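Local coordinates for 4-alpha-glucanotransferase (Corynebacterium glutamicum, PDB 5B68), which is an amylomaltase of the 4-alpha-glucanotransferase family, with an N-terminal beta sandwich domain and a TIM-barrel domain, at residues A[161-166]-A[494-499]; A[186-191]-A[674-679]. All blocks are in the same frame, centred on the assembly; numbering follows the deposited sequence.

Interaction 1. Residues A[161-166]-A[494-499]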
loop_
_atom_site.group_PDB
_atom_site.type_symbol
_atom_site.label_atom_id
_atom_site.label_comp_id
_atom_site.label_asym_id
_atom_site.label_seq_id
_atom_site.Cartn_x
_atom_site.Cartn_y
_atom_site.Cartn_z
ATOM N N ILE A 161 -7.997 17.954 -10.224
ATOM C CA ILE A 161 -8.053 17.604 -11.628
ATOM C C ILE A 161 -7.019 16.473 -11.922
ATOM O O ILE A 161 -5.809 16.584 -11.613
ATOM C CB ILE A 161 -7.746 18.844 -12.468
ATOM C CG1 ILE A 161 -8.733 20.007 -12.148
ATOM C CG2 ILE A 161 -7.775 18.499 -13.930
ATOM C CD1 ILE A 161 -10.209 19.673 -12.399
ATOM N N THR A 162 -7.517 15.379 -12.470
ATOM C CA THR A 162 -6.775 14.139 -12.482
ATOM C C THR A 162 -6.536 13.700 -13.927
ATOM O O THR A 162 -7.256 14.097 -14.842
ATOM C CB THR A 162 -7.504 13.068 -11.721
ATOM O OG1 THR A 162 -8.660 12.653 -12.437
ATOM C CG2 THR A 162 -7.863 13.478 -10.280
ATOM N N PRO A 163 -5.429 12.979 -14.159
ATOM C CA PRO A 163 -5.129 12.616 -15.560
ATOM C C PRO A 163 -5.964 11.471 -16.103
ATOM O O PRO A 163 -6.274 10.503 -15.390
ATOM C CB PRO A 163 -3.634 12.277 -15.516
ATOM C CG PRO A 163 -3.470 11.716 -14.145
ATOM C CD PRO A 163 -4.333 12.573 -13.256
ATOM N N ALA A 164 -6.290 11.545 -17.391
ATOM C CA ALA A 164 -6.993 10.462 -18.031
ATOM C C ALA A 164 -6.203 9.099 -17.995
ATOM O O ALA A 164 -6.796 8.076 -17.792
ATOM C CB ALA A 164 -7.363 10.860 -19.474
ATOM N N ARG A 165 -4.872 9.152 -18.181
ATOM C CA ARG A 165 -4.057 7.959 -18.283
ATOM C C ARG A 165 -2.611 8.242 -17.874
ATOM O O ARG A 165 -2.005 9.254 -18.245
ATOM C CB ARG A 165 -4.098 7.460 -19.712
ATOM C CG ARG A 165 -3.530 6.036 -19.919
ATOM C CD ARG A 165 -3.547 5.660 -21.409
ATOM N NE ARG A 165 -2.853 4.376 -21.679
ATOM C CZ ARG A 165 -3.323 3.170 -21.390
ATOM N NH1 ARG A 165 -2.609 2.110 -21.766
ATOM N NH2 ARG A 165 -4.509 2.969 -20.772
ATOM N N LEU A 166 -2.072 7.348 -17.070
ATOM C CA LEU A 166 -0.669 7.360 -16.673
ATOM C C LEU A 166 0.231 7.156 -17.923
ATOM O O LEU A 166 0.019 6.187 -18.652
ATOM C CB LEU A 166 -0.424 6.197 -15.697
ATOM C CG LEU A 166 -0.997 6.427 -14.343
ATOM C CD1 LEU A 166 -1.142 5.150 -13.585
ATOM C CD2 LEU A 166 -0.128 7.425 -13.578
ATOM N N LEU A 494 -4.774 8.743 -7.027
ATOM C CA LEU A 494 -3.667 7.875 -7.193
ATOM C C LEU A 494 -3.003 8.130 -8.555
ATOM O O LEU A 494 -1.771 8.259 -8.659
ATOM C CB LEU A 494 -4.131 6.417 -7.046
ATOM C CG LEU A 494 -3.161 5.331 -7.441
ATOM C CD1 LEU A 494 -1.954 5.384 -6.543
ATOM C CD2 LEU A 494 -3.845 3.987 -7.317
ATOM N N ALA A 495 -3.798 8.233 -9.608
ATOM C CA ALA A 495 -3.253 8.480 -10.947
ATOM C C ALA A 495 -2.559 9.849 -11.031
ATOM O O ALA A 495 -1.460 9.940 -11.636
ATOM C CB ALA A 495 -4.303 8.350 -12.030
ATOM N N LEU A 496 -3.152 10.836 -10.379
ATOM C CA LEU A 496 -2.590 12.170 -10.356
ATOM C C LEU A 496 -1.232 12.174 -9.672
ATOM O O LEU A 496 -0.275 12.658 -10.266
ATOM C CB LEU A 496 -3.516 13.163 -9.692
ATOM C CG LEU A 496 -3.006 14.603 -9.443
ATOM C CD1 LEU A 496 -2.542 15.304 -10.696
ATOM C CD2 LEU A 496 -4.128 15.373 -8.757
ATOM N N GLU A 497 -1.172 11.689 -8.455
ATOM C CA GLU A 497 0.104 11.668 -7.750
ATOM C C GLU A 497 1.216 10.862 -8.466
ATOM O O GLU A 497 2.396 11.293 -8.532
ATOM C CB GLU A 497 -0.105 11.293 -6.321
ATOM C CG GLU A 497 -0.763 12.391 -5.484
ATOM C CD GLU A 497 0.024 13.664 -5.462
ATOM O OE1 GLU A 497 1.252 13.643 -5.139
ATOM O OE2 GLU A 497 -0.580 14.734 -5.767
ATOM N N ALA A 498 0.858 9.694 -8.987
ATOM C CA ALA A 498 1.757 8.923 -9.816
ATOM C C ALA A 498 2.196 9.622 -11.098
ATOM O O ALA A 498 3.388 9.600 -11.446
ATOM C CB ALA A 498 1.182 7.507 -10.091
ATOM N N GLU A 499 1.279 10.284 -11.793
ATOM C CA GLU A 499 1.628 10.994 -12.993
ATOM C C GLU A 499 2.599 12.118 -12.673
ATOM O O GLU A 499 3.607 12.229 -13.369
ATOM C CB GLU A 499 0.403 11.484 -13.732
ATOM C CG GLU A 499 0.712 12.149 -15.059
ATOM C CD GLU A 499 1.177 11.198 -16.162
ATOM O OE1 GLU A 499 1.268 10.007 -15.930
ATOM O OE2 GLU A 499 1.475 11.651 -17.267
HETATM O O HOH W 1 -1.172 12.621 -18.550
#
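Pro163 lays the CG and CD side of its ring against the turn of helix 487-500 that carries Ala495, Leu496 and Glu499. Its CD comes within 3.4 Å of Leu496 CA, closer than carbons usually pack. Pro163 CG lies 3.9 Å from Glu499 CB and also meets the Ala495 methyl. Leu166 adds the second apolar patch, with CD2 3.7 Å from Ala498 CB. Both Leu166 and Ala498 also touch Val505 of the barrel strand 504-507.

Carbonyl oxygens are packed by methyl and ring carbons. Ala495 O contacts Pro163 CG and lies 3.4 Å from Leu166 CD2. This oxygen also accepts the helix bond from Glu499 N. Leu496 CG is anti to its backbone N (chi1 173°) and comes near Ile161 O. Leu496 CD2 lies 3.5 Å from Ile161 O, and CD1 is also close to it.

No direct hydrogen bond joins the segments. The Glu499 chain bends at chi2 (71°), which turns CD aside. Glu499 OE1 lies 3.4 Å from Leu166 CA. A water donates to Glu499 OE2 at 3.1 Å and, weakly, to Arg165 O. OE2 also bonds Ser167 OG. Arg524 holds Thr162 OG1 and Pro163 O from outside the contact.

The arrangement is a buried domain junction. The end of the beta sandwich strand 153-162 and the turn after it pack on a helix of the TIM barrel.

Interaction 2. Residues A[186-191]-A[674-679]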
loop_
_atom_site.group_PDB
_atom_site.type_symbol
_atom_site.label_atom_id
_atom_site.label_comp_id
_atom_site.label_asym_id
_atom_site.label_seq_id
_atom_site.Cartn_x
_atom_site.Cartn_y
_atom_site.Cartn_z
ATOM N N SER A 186 15.066 -8.377 4.951
ATOM C CA SER A 186 15.641 -9.727 4.976
ATOM C C SER A 186 16.943 -9.881 4.219
ATOM O O SER A 186 17.549 -10.952 4.306
ATOM C CB SER A 186 14.655 -10.773 4.424
ATOM O OG SER A 186 14.500 -10.735 2.992
ATOM N N VAL A 187 17.363 -8.861 3.481
ATOM C CA VAL A 187 18.562 -8.944 2.665
ATOM C C VAL A 187 19.666 -8.116 3.279
ATOM O O VAL A 187 19.533 -6.929 3.448
ATOM C CB VAL A 187 18.320 -8.404 1.248
ATOM C CG1 VAL A 187 19.509 -8.680 0.355
ATOM C CG2 VAL A 187 17.073 -8.993 0.663
ATOM N N ARG A 188 20.777 -8.764 3.564
ATOM C CA ARG A 188 21.853 -8.153 4.286
ATOM C C ARG A 188 23.107 -8.037 3.431
ATOM O O ARG A 188 23.355 -8.844 2.562
ATOM C CB ARG A 188 22.180 -8.979 5.528
ATOM C CG ARG A 188 21.197 -8.850 6.676
ATOM C CD ARG A 188 20.016 -9.790 6.545
ATOM N NE ARG A 188 20.397 -11.190 6.586
ATOM C CZ ARG A 188 20.576 -11.904 7.688
ATOM N NH1 ARG A 188 20.425 -11.359 8.881
ATOM N NH2 ARG A 188 20.919 -13.169 7.598
ATOM N N SER A 189 23.866 -6.987 3.693
ATOM C CA SER A 189 25.229 -6.830 3.229
ATOM C C SER A 189 26.155 -7.177 4.377
ATOM O O SER A 189 25.708 -7.498 5.448
ATOM C CB SER A 189 25.483 -5.403 2.763
ATOM O OG SER A 189 25.487 -4.498 3.835
ATOM N N THR A 190 27.449 -7.100 4.150
ATOM C CA THR A 190 28.397 -7.342 5.228
ATOM C C THR A 190 28.219 -6.333 6.356
ATOM O O THR A 190 28.393 -6.663 7.501
ATOM C CB THR A 190 29.840 -7.296 4.735
ATOM O OG1 THR A 190 30.088 -6.026 4.157
ATOM C CG2 THR A 190 30.056 -8.328 3.701
ATOM N N LEU A 191 27.923 -5.093 5.994
ATOM C CA LEU A 191 27.748 -4.020 6.955
ATOM C C LEU A 191 26.351 -3.813 7.593
ATOM O O LEU A 191 26.247 -3.088 8.537
ATOM C CB LEU A 191 28.270 -2.711 6.373
ATOM C CG LEU A 191 29.703 -2.734 5.841
ATOM C CD1 LEU A 191 30.036 -1.478 5.065
ATOM C CD2 LEU A 191 30.707 -2.952 6.954
ATOM N N CYS A 674 10.272 -12.383 9.169
ATOM C CA CYS A 674 11.556 -12.482 9.848
ATOM C C CYS A 674 12.589 -13.429 9.223
ATOM O O CYS A 674 13.560 -13.764 9.860
ATOM C CB CYS A 674 11.336 -12.894 11.296
ATOM S SG CYS A 674 10.295 -11.734 12.203
ATOM N N ILE A 675 12.348 -13.868 7.997
ATOM C CA ILE A 675 13.157 -14.916 7.386
ATOM C C ILE A 675 14.253 -14.310 6.516
ATOM O O ILE A 675 13.969 -13.802 5.460
ATOM C CB ILE A 675 12.274 -15.823 6.502
ATOM C CG1 ILE A 675 11.081 -16.387 7.285
ATOM C CG2 ILE A 675 13.086 -16.926 5.853
ATOM C CD1 ILE A 675 11.439 -17.237 8.480
ATOM N N PRO A 676 15.503 -14.389 6.963
ATOM C CA PRO A 676 16.645 -13.825 6.188
ATOM C C PRO A 676 16.909 -14.565 4.875
ATOM O O PRO A 676 16.532 -15.752 4.725
ATOM C CB PRO A 676 17.820 -13.998 7.098
ATOM C CG PRO A 676 17.490 -15.233 7.845
ATOM C CD PRO A 676 16.011 -15.220 8.078
ATOM N N LEU A 677 17.458 -13.862 3.903
ATOM C CA LEU A 677 17.646 -14.436 2.548
ATOM C C LEU A 677 18.695 -15.559 2.658
ATOM O O LEU A 677 19.829 -15.308 3.084
ATOM C CB LEU A 677 18.148 -13.336 1.584
ATOM C CG LEU A 677 18.298 -13.764 0.104
ATOM C CD1 LEU A 677 16.946 -14.075 -0.516
ATOM C CD2 LEU A 677 19.095 -12.703 -0.680
ATOM N N CYS A 678 18.305 -16.776 2.288
ATOM C CA CYS A 678 19.263 -17.880 2.313
ATOM C C CYS A 678 19.138 -18.713 1.069
ATOM O O CYS A 678 18.052 -18.745 0.484
ATOM C CB CYS A 678 19.007 -18.759 3.527
ATOM S SG CYS A 678 19.292 -17.930 5.128
ATOM N N ASP A 679 20.240 -19.435 0.724
ATOM C CA ASP A 679 20.254 -20.317 -0.494
ATOM C C ASP A 679 19.612 -21.672 -0.195
ATOM O O ASP A 679 19.044 -21.823 0.871
ATOM C CB ASP A 679 21.668 -20.469 -1.066
ATOM C CG ASP A 679 22.666 -21.112 -0.061
ATOM O OD1 ASP A 679 22.215 -21.823 0.903
ATOM O OD2 ASP A 679 23.878 -20.800 -0.209
HETATM O O HOH W 2 20.764 -13.409 4.646
#
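Pro676 CB lies over one face of the Arg188 guanidinium, 3.2 Å above its plane. It sits off the centre, nearest NH2. Arginine and proline lie alongside each other. Bends at chi2 (85°) and chi3 (63°) fold the arginine chain on its way to the proline. Water 2 sits at the guanidinium edge, in the plane. It accepts from Arg188 NH2 at 3.0 Å. It also donates to Leu677 O at 2.6 Å and so bridges the two segments. Outside the contact, NH1 bonds Gly194 O, and NH2 makes a weak bond to Thr280 O. The charged group is buried, and both terminal nitrogens have bonding partners.

The segments belong to a TIM barrel. Residues 186-191 follow barrel strand 177-182. Residues 674-679 come later in the chain than strand 645-649, which is next to 177-182 in the sheet, and helix 650-654. The contact joins two loops that come after the neighbouring first and last strands of the barrel.

One direct hydrogen bond joins the backbones, from Leu677 N to Ser186 O at 2.9 Å (156° at the hydrogen). The same oxygen receives a CA-H contact from Pro676 CA at 3.6 Å. Ser186 CB packs on Ile675 O at 3.3 Å, while Ser186 OG bonds Gln183 O. Val187 CG1 and Leu677 CD2 touch at 4.2 Å. Both of these side chains rest on Leu650 of helix 650-654, and Leu677 also reaches Val651 and Val654.

How the interactions relate
From the N terminus, the chain passes first through 161-166, at the end of the beta sandwich, and then 186-191, just after the first barrel strand. Residues 494-499 come next and close interaction 1 over 327 intervening residues. Residues 674-679 come last and close interaction 2 over 482. The segments alternate, so the two loops cross. Interaction 1 ties the sandwich to a barrel helix that precedes strand 504-507. Interaction 2 ties a loop after the first barrel strand to a loop beyond the last one. The contacts lie on opposite sides of the chain's centre. Their own centres are about 36 Å apart, and they do not touch.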